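Side-chain contacts in protein-S-isoprenylcysteine O-methyltransferase (Tribolium castaneum, PDB 5V7P), which methylates the carboxyl group of isoprenylated C-terminal cysteine residues in proteins, using S-adenosyl-L-methionine as the methyl donor: residues Leu18-Phe21 with Val22-Met25; Met25-Tyr29 with Tyr30-Asn34. All coordinates share one frame; numbering follows the deposited sequence. Where two conformers were deposited one is given.

Contact 1: Leu18-Phe21 with Val22-Met25. With MPG ([(Z)-octadec-9-enyl] (2R)-2,3-bis(oxidanyl)propanoate), chain Z; UND (undecane), chain E.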
loop_
_atom_site.group_PDB
_atom_site.type_symbol
_atom_site.label_atom_id
_atom_site.label_comp_id
_atom_site.label_asym_id
_atom_site.label_seq_id
_atom_site.Cartn_x
_atom_site.Cartn_y
_atom_site.Cartn_z
ATOM N N LEU A 18 -2.694 24.271 8.587
ATOM C CA LEU A 18 -2.922 25.547 9.257
ATOM C C LEU A 18 -3.679 26.513 8.354
ATOM O O LEU A 18 -4.588 27.215 8.813
ATOM C CB LEU A 18 -1.588 26.153 9.694
ATOM C CG LEU A 18 -1.665 27.401 10.577
ATOM C CD1 LEU A 18 -2.197 27.049 11.958
ATOM C CD2 LEU A 18 -0.301 28.073 10.677
ATOM N N VAL A 19 -3.322 26.557 7.069
ATOM C CA VAL A 19 -3.981 27.470 6.136
ATOM C C VAL A 19 -5.480 27.197 6.100
ATOM O O VAL A 19 -6.303 28.088 6.340
ATOM C CB VAL A 19 -3.352 27.350 4.736
ATOM C CG1 VAL A 19 -4.228 28.008 3.667
ATOM C CG2 VAL A 19 -1.967 27.981 4.730
ATOM N N PHE A 20 -5.858 25.956 5.794
ATOM C CA PHE A 20 -7.270 25.634 5.644
ATOM C C PHE A 20 -7.992 25.574 6.983
ATOM O O PHE A 20 -9.215 25.743 7.019
ATOM C CB PHE A 20 -7.419 24.320 4.878
ATOM C CG PHE A 20 -6.935 24.403 3.463
ATOM C CD1 PHE A 20 -7.724 24.983 2.484
ATOM C CD2 PHE A 20 -5.684 23.926 3.111
ATOM C CE1 PHE A 20 -7.280 25.074 1.178
ATOM C CE2 PHE A 20 -5.233 24.016 1.807
ATOM C CZ PHE A 20 -6.035 24.590 0.839
ATOM N N PHE A 21 -7.267 25.350 8.081
ATOM C CA PHE A 21 -7.868 25.523 9.399
ATOM C C PHE A 21 -8.355 26.953 9.587
ATOM O O PHE A 21 -9.452 27.182 10.108
ATOM C CB PHE A 21 -6.864 25.151 10.492
ATOM C CG PHE A 21 -7.325 25.503 11.878
ATOM C CD1 PHE A 21 -8.294 24.745 12.515
ATOM C CD2 PHE A 21 -6.788 26.591 12.545
ATOM C CE1 PHE A 21 -8.720 25.069 13.791
ATOM C CE2 PHE A 21 -7.208 26.917 13.820
ATOM C CZ PHE A 21 -8.175 26.154 14.443
ATOM N N VAL A 22 -7.553 27.930 9.158
ATOM C CA VAL A 22 -7.972 29.325 9.241
ATOM C C VAL A 22 -9.170 29.574 8.333
ATOM O O VAL A 22 -10.121 30.268 8.713
ATOM C CB VAL A 22 -6.793 30.254 8.893
ATOM C CG1 VAL A 22 -7.241 31.712 8.819
ATOM C CG2 VAL A 22 -5.679 30.100 9.920
ATOM N N ILE A 23 -9.147 29.012 7.122
ATOM C CA ILE A 23 -10.241 29.224 6.177
ATOM C C ILE A 23 -11.547 28.686 6.749
ATOM O O ILE A 23 -12.583 29.361 6.725
ATOM C CB ILE A 23 -9.910 28.575 4.819
ATOM C CG1 ILE A 23 -8.672 29.237 4.207
ATOM C CG2 ILE A 23 -11.100 28.685 3.862
ATOM C CD1 ILE A 23 -8.129 28.524 2.988
ATOM N N CYS A 24 -11.518 27.457 7.270
ATOM C CA CYS A 24 -12.735 26.856 7.804
ATOM C C CYS A 24 -13.209 27.582 9.056
ATOM O O CYS A 24 -14.416 27.762 9.252
ATOM C CB CYS A 24 -12.503 25.373 8.092
ATOM S SG CYS A 24 -12.189 24.383 6.609
ATOM N N MET A 25 -12.279 28.005 9.918
ATOM C CA MET A 25 -12.662 28.810 11.074
ATOM C C MET A 25 -13.377 30.080 10.635
ATOM O O MET A 25 -14.406 30.456 11.211
ATOM C CB MET A 25 -11.428 29.157 11.909
ATOM C CG MET A 25 -10.862 27.995 12.716
ATOM S SD MET A 25 -11.957 27.426 14.034
ATOM C CE MET A 25 -12.011 28.861 15.101
HETATM C C2 MPG Z . -7.777 33.604 4.432
HETATM C C3 MPG Z . -7.136 32.331 4.979
HETATM C C4 MPG Z . -5.786 32.110 4.301
HETATM C C5 MPG Z . -4.760 33.067 4.906
HETATM C C6 MPG Z . -3.357 32.495 4.730
HETATM C C7 MPG Z . -2.619 32.552 6.066
HETATM C C8 MPG Z . -3.223 31.528 7.027
HETATM C C9 MPG Z . -2.533 31.640 8.385
HETATM C C10 MPG Z . -1.353 31.089 8.580
HETATM C C11 MPG Z . -0.662 30.328 7.451
HETATM O O1 MPG Z . -10.131 33.712 4.797
HETATM C C1 MPG Z . -9.164 33.276 3.886
HETATM C CXD MPG Z . -11.773 34.245 2.943
HETATM O O2 MPG Z . -12.520 35.351 2.525
HETATM C C21 MPG Z . -12.708 33.056 3.154
HETATM O O3 MPG Z . -12.279 32.298 4.251
HETATM O O4 MPG Z . -11.309 35.617 4.800
HETATM C CX3 MPG Z . -11.066 34.595 4.249
HETATM C C1 UND E . -10.086 21.513 12.727
HETATM C C2 UND E . -11.022 22.201 11.735
HETATM C C3 UND E . -11.809 23.296 12.451
HETATM C C4 UND E . -12.867 23.866 11.509
HETATM C C5 UND E . -13.793 24.799 12.287
HETATM C C6 UND E . -14.889 23.986 12.973
HETATM C C7 UND E . -15.584 24.850 14.024
HETATM C C8 UND E . -16.930 24.228 14.384
HETATM C C9 UND E . -17.051 24.086 15.901
HETATM C C10 UND E . -18.470 23.640 16.252
HETATM C C11 UND E . -18.480 22.992 17.634
#
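F21 and M25, one helical turn apart, run alongside each other on the same flank of the helix. M25 CG sits over one face of the F21 ring, offset toward the rim. This is a CH-pi contact: CG is 3.8 Å from the centroid of the F21 ring. The M25 chain bends at both chi2 (-67°) and chi3 (-64°), which brings SD obliquely near the same ring. SD is 4.6 Å from the F21 centroid and 38° off the ring normal, a Met-aromatic contact.

Apolar contacts join the next side chains. I23 CD1 meets F20 CD1 at 3.6 Å. The same methyl touches V19 CG1 at 4.0 Å.

The backbone bonds are those of a regular alpha-helix. V22, I23, C24 and M25 donate N-H to the carbonyls of L18, V19, F20 and F21. The C24 N to F20 O bond is the shortest, at 2.9 Å.

Lipid-like chains line two sides. The oleyl chain of one MPG touches L18, V19, V22 and I23. Undecane C1 lies at the edge of the F21 ring, 3.7 Å from F21 CD1, and the alkane also touches C24 and M25.

The segment belongs to the predicted transmembrane helix 4-29. F20 packs on V42 and Y45, and I23 on I41 and Y45, of helix 35-56. F20 meets L73, and C24 meets V76, L77 and Y80, of helix 59-84.

Contact 2: Met25-Tyr29 with Tyr30-Asn34. With MPG ([(Z)-octadec-9-enyl] (2R)-2,3-bis(oxidanyl)propanoate), chain Y; UND (undecane), chain E; MPG ([(Z)-octadec-9-enyl] (2R)-2,3-bis(oxidanyl)propanoate), chain Z.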
loop_
_atom_site.group_PDB
_atom_site.type_symbol
_atom_site.label_atom_id
_atom_site.label_comp_id
_atom_site.label_asym_id
_atom_site.label_seq_id
_atom_site.Cartn_x
_atom_site.Cartn_y
_atom_site.Cartn_z
ATOM N N MET A 25 -12.279 28.005 9.918
ATOM C CA MET A 25 -12.662 28.810 11.074
ATOM C C MET A 25 -13.377 30.080 10.635
ATOM O O MET A 25 -14.406 30.456 11.211
ATOM C CB MET A 25 -11.428 29.157 11.909
ATOM C CG MET A 25 -10.862 27.995 12.716
ATOM S SD MET A 25 -11.957 27.426 14.034
ATOM C CE MET A 25 -12.011 28.861 15.101
ATOM N N PHE A 26 -12.847 30.755 9.613
ATOM C CA PHE A 26 -13.487 31.966 9.108
ATOM C C PHE A 26 -14.870 31.661 8.549
ATOM O O PHE A 26 -15.837 32.380 8.824
ATOM C CB PHE A 26 -12.612 32.614 8.029
ATOM C CG PHE A 26 -11.569 33.563 8.561
ATOM C CD1 PHE A 26 -11.875 34.478 9.555
ATOM C CD2 PHE A 26 -10.281 33.549 8.047
ATOM C CE1 PHE A 26 -10.916 35.351 10.032
ATOM C CE2 PHE A 26 -9.319 34.420 8.521
ATOM C CZ PHE A 26 -9.638 35.322 9.514
ATOM N N ASN A 27 -14.984 30.595 7.755
ATOM C CA ASN A 27 -16.264 30.267 7.138
ATOM C C ASN A 27 -17.307 29.866 8.172
ATOM O O ASN A 27 -18.507 30.056 7.944
ATOM C CB ASN A 27 -16.078 29.147 6.117
ATOM C CG ASN A 27 -15.352 29.610 4.873
ATOM O OD1 ASN A 27 -14.864 30.740 4.808
ATOM N ND2 ASN A 27 -15.272 28.737 3.876
ATOM N N HIS A 28 -16.877 29.314 9.306
ATOM C CA HIS A 28 -17.827 28.882 10.324
ATOM C C HIS A 28 -18.363 30.066 11.117
ATOM O O HIS A 28 -19.577 30.190 11.320
ATOM C CB HIS A 28 -17.166 27.870 11.258
ATOM C CG HIS A 28 -18.026 27.473 12.417
ATOM N ND1 HIS A 28 -19.271 26.905 12.257
ATOM C CD2 HIS A 28 -17.824 27.571 13.752
ATOM C CE1 HIS A 28 -19.797 26.665 13.445
ATOM N NE2 HIS A 28 -18.940 27.059 14.369
ATOM N N TYR A 29 -17.473 30.951 11.570
ATOM C CA TYR A 29 -17.892 32.081 12.390
ATOM C C TYR A 29 -18.722 33.096 11.612
ATOM O O TYR A 29 -19.467 33.866 12.229
ATOM C CB TYR A 29 -16.658 32.749 13.007
ATOM C CG TYR A 29 -16.902 34.150 13.525
ATOM C CD1 TYR A 29 -17.463 34.365 14.777
ATOM C CD2 TYR A 29 -16.565 35.259 12.760
ATOM C CE1 TYR A 29 -17.685 35.646 15.253
ATOM C CE2 TYR A 29 -16.783 36.542 13.226
ATOM C CZ TYR A 29 -17.342 36.729 14.472
ATOM O OH TYR A 29 -17.560 38.007 14.938
ATOM N N TYR A 30 -18.628 33.111 10.280
ATOM C CA TYR A 30 -19.388 34.039 9.450
ATOM C C TYR A 30 -20.581 33.377 8.765
ATOM O O TYR A 30 -21.138 33.945 7.817
ATOM C CB TYR A 30 -18.473 34.684 8.407
ATOM C CG TYR A 30 -17.638 35.817 8.954
ATOM C CD1 TYR A 30 -18.202 37.064 9.195
ATOM C CD2 TYR A 30 -16.289 35.644 9.227
ATOM C CE1 TYR A 30 -17.445 38.106 9.694
ATOM C CE2 TYR A 30 -15.524 36.680 9.727
ATOM C CZ TYR A 30 -16.107 37.909 9.959
ATOM O OH TYR A 30 -15.346 38.942 10.456
ATOM N N GLY A 31 -20.981 32.193 9.221
ATOM C CA GLY A 31 -22.183 31.549 8.727
ATOM C C GLY A 31 -22.116 31.146 7.270
ATOM O O GLY A 31 -23.143 30.816 6.669
ATOM N N ILE A 32 -20.916 31.162 6.686
ATOM C CA ILE A 32 -20.744 30.722 5.306
ATOM C C ILE A 32 -21.023 29.226 5.260
ATOM O O ILE A 32 -20.146 28.409 5.568
ATOM C CB ILE A 32 -19.340 31.047 4.762
ATOM C CG1 ILE A 32 -19.038 32.542 4.916
ATOM C CG2 ILE A 32 -19.238 30.634 3.288
ATOM C CD1 ILE A 32 -17.633 32.942 4.513
ATOM N N THR A 33 -22.247 28.857 4.869
ATOM C CA THR A 33 -22.719 27.486 4.990
ATOM C C THR A 33 -22.902 26.768 3.662
ATOM O O THR A 33 -22.848 25.536 3.639
ATOM C CB THR A 33 -24.058 27.448 5.748
ATOM O OG1 THR A 33 -24.410 26.090 6.037
ATOM C CG2 THR A 33 -25.183 28.101 4.935
ATOM N N ASN A 34 -23.128 27.492 2.569
ATOM C CA ASN A 34 -23.447 26.839 1.306
ATOM C C ASN A 34 -22.307 25.922 0.878
ATOM O O ASN A 34 -21.140 26.323 0.852
ATOM C CB ASN A 34 -23.731 27.877 0.224
ATOM C CG ASN A 34 -24.259 27.252 -1.049
ATOM O OD1 ASN A 34 -23.491 26.873 -1.930
ATOM N ND2 ASN A 34 -25.578 27.129 -1.148
HETATM C C2 MPG Y . -21.090 22.869 5.333
HETATM C C3 MPG Y . -19.734 23.198 4.712
HETATM C C4 MPG Y . -19.391 22.129 3.678
HETATM C C5 MPG Y . -17.898 21.811 3.723
HETATM C C6 MPG Y . -17.579 20.800 2.624
HETATM C C7 MPG Y . -16.454 21.303 1.716
HETATM C C8 MPG Y . -16.634 20.779 0.291
HETATM C C9 MPG Y . -15.666 19.629 0.016
HETATM C C10 MPG Y . -15.865 18.802 -0.992
HETATM C C11 MPG Y . -17.073 18.961 -1.919
HETATM C C12 MPG Y . -16.876 18.113 -3.174
HETATM C C13 MPG Y . -17.729 18.678 -4.307
HETATM O O1 MPG Y . -22.763 23.663 6.840
HETATM C C1 MPG Y . -21.508 23.977 6.296
HETATM C CXD MPG Y . -24.373 24.597 8.580
HETATM O O2 MPG Y . -24.506 24.437 9.965
HETATM C C21 MPG Y . -25.453 23.780 7.872
HETATM O O3 MPG Y . -26.677 24.461 7.955
HETATM O O4 MPG Y . -22.098 24.141 8.931
HETATM C CX3 MPG Y . -22.987 24.120 8.147
HETATM C C1 UND E . -10.086 21.513 12.727
HETATM C C2 UND E . -11.022 22.201 11.735
HETATM C C3 UND E . -11.809 23.296 12.451
HETATM C C4 UND E . -12.867 23.866 11.509
HETATM C C5 UND E . -13.793 24.799 12.287
HETATM C C6 UND E . -14.889 23.986 12.973
HETATM C C7 UND E . -15.584 24.850 14.024
HETATM C C8 UND E . -16.930 24.228 14.384
HETATM C C9 UND E . -17.051 24.086 15.901
HETATM C C10 UND E . -18.470 23.640 16.252
HETATM C C11 UND E . -18.480 22.992 17.634
HETATM C C2 MPG Z . -7.777 33.604 4.432
HETATM C C3 MPG Z . -7.136 32.331 4.979
HETATM C C4 MPG Z . -5.786 32.110 4.301
HETATM C C5 MPG Z . -4.760 33.067 4.906
HETATM C C6 MPG Z . -3.357 32.495 4.730
HETATM C C7 MPG Z . -2.619 32.552 6.066
HETATM C C8 MPG Z . -3.223 31.528 7.027
HETATM C C9 MPG Z . -2.533 31.640 8.385
HETATM C C10 MPG Z . -1.353 31.089 8.580
HETATM C C11 MPG Z . -0.662 30.328 7.451
HETATM O O1 MPG Z . -10.131 33.712 4.797
HETATM C C1 MPG Z . -9.164 33.276 3.886
HETATM C CXD MPG Z . -11.773 34.245 2.943
HETATM O O2 MPG Z . -12.520 35.351 2.525
HETATM C C21 MPG Z . -12.708 33.056 3.154
HETATM O O3 MPG Z . -12.279 32.298 4.251
HETATM O O4 MPG Z . -11.309 35.617 4.800
HETATM C CX3 MPG Z . -11.066 34.595 4.249
#
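Two successive tyrosines, Y29 and Y30, form a T-shaped pair where helix 4-29 ends. Chi1 of Y29 (162°) puts its CG anti to the backbone N, and the edge of its ring comes over the face of Y30. The planes stand at 80° and the centroids are 4.8 Å apart. Y29 CD2 is the leading atom, 3.5 Å from Y30 CE2. The Y30 ring also has F26 O at its edge, 3.3 Å from Y30 CD2.

Y30 is the first residue to leave helical angles. Its N-H still bonds to F26 O. The turn after it is a Schellman motif with glycine at C'. G31, with positive phi (65°), gives its N-H to H28 O, approaching from above the carbonyl plane. I32 N closes the wider 6→1 bond to N27 O, which is weak. The chain turns off the helix here into a short, probably lumenal loop before helix 35-56. N34 is the N-cap of that helix, its OD1 bonded to V36 N.

I32 lays its CD1 against the N27 amide, 3.6 Å from N27 OD1. That oxygen accepts a hydrogen bond at 3.1 Å from O3 of the MPG that also lies by F26. N27 ND2 is bonded to N38 OD1 on helix 35-56, so the amide has a partner at each end. H28 lays one ring face on the undecane, with NE2 3.5 Å from C8. On the loop, T33 touches a different MPG through OG1; a hydrogen bond to O1 of that lipid is doubtful, because OG1 also comes very near its CXD.

How the contacts relate
Contacts 1 and 2 follow each other along helix 4-29 and share M25. Their centres are about 11 Å apart. Contact 1 probably lies within the membrane span; contact 2 is at what is probably the lumenal end. One MPG spans both: its hydrocarbon chain runs along contact 1, and its polar head reaches contact 2. Undecane likewise bridges them, passing from F21 and C24 to H28. A second MPG touches contact 2 at its loop. The centres of contacts 1 and 2 lie about 23 Å and 29 Å from the centre of the chain, on the same side. Both are away from the annotated S-adenosyl-L-methionine and substrate sites.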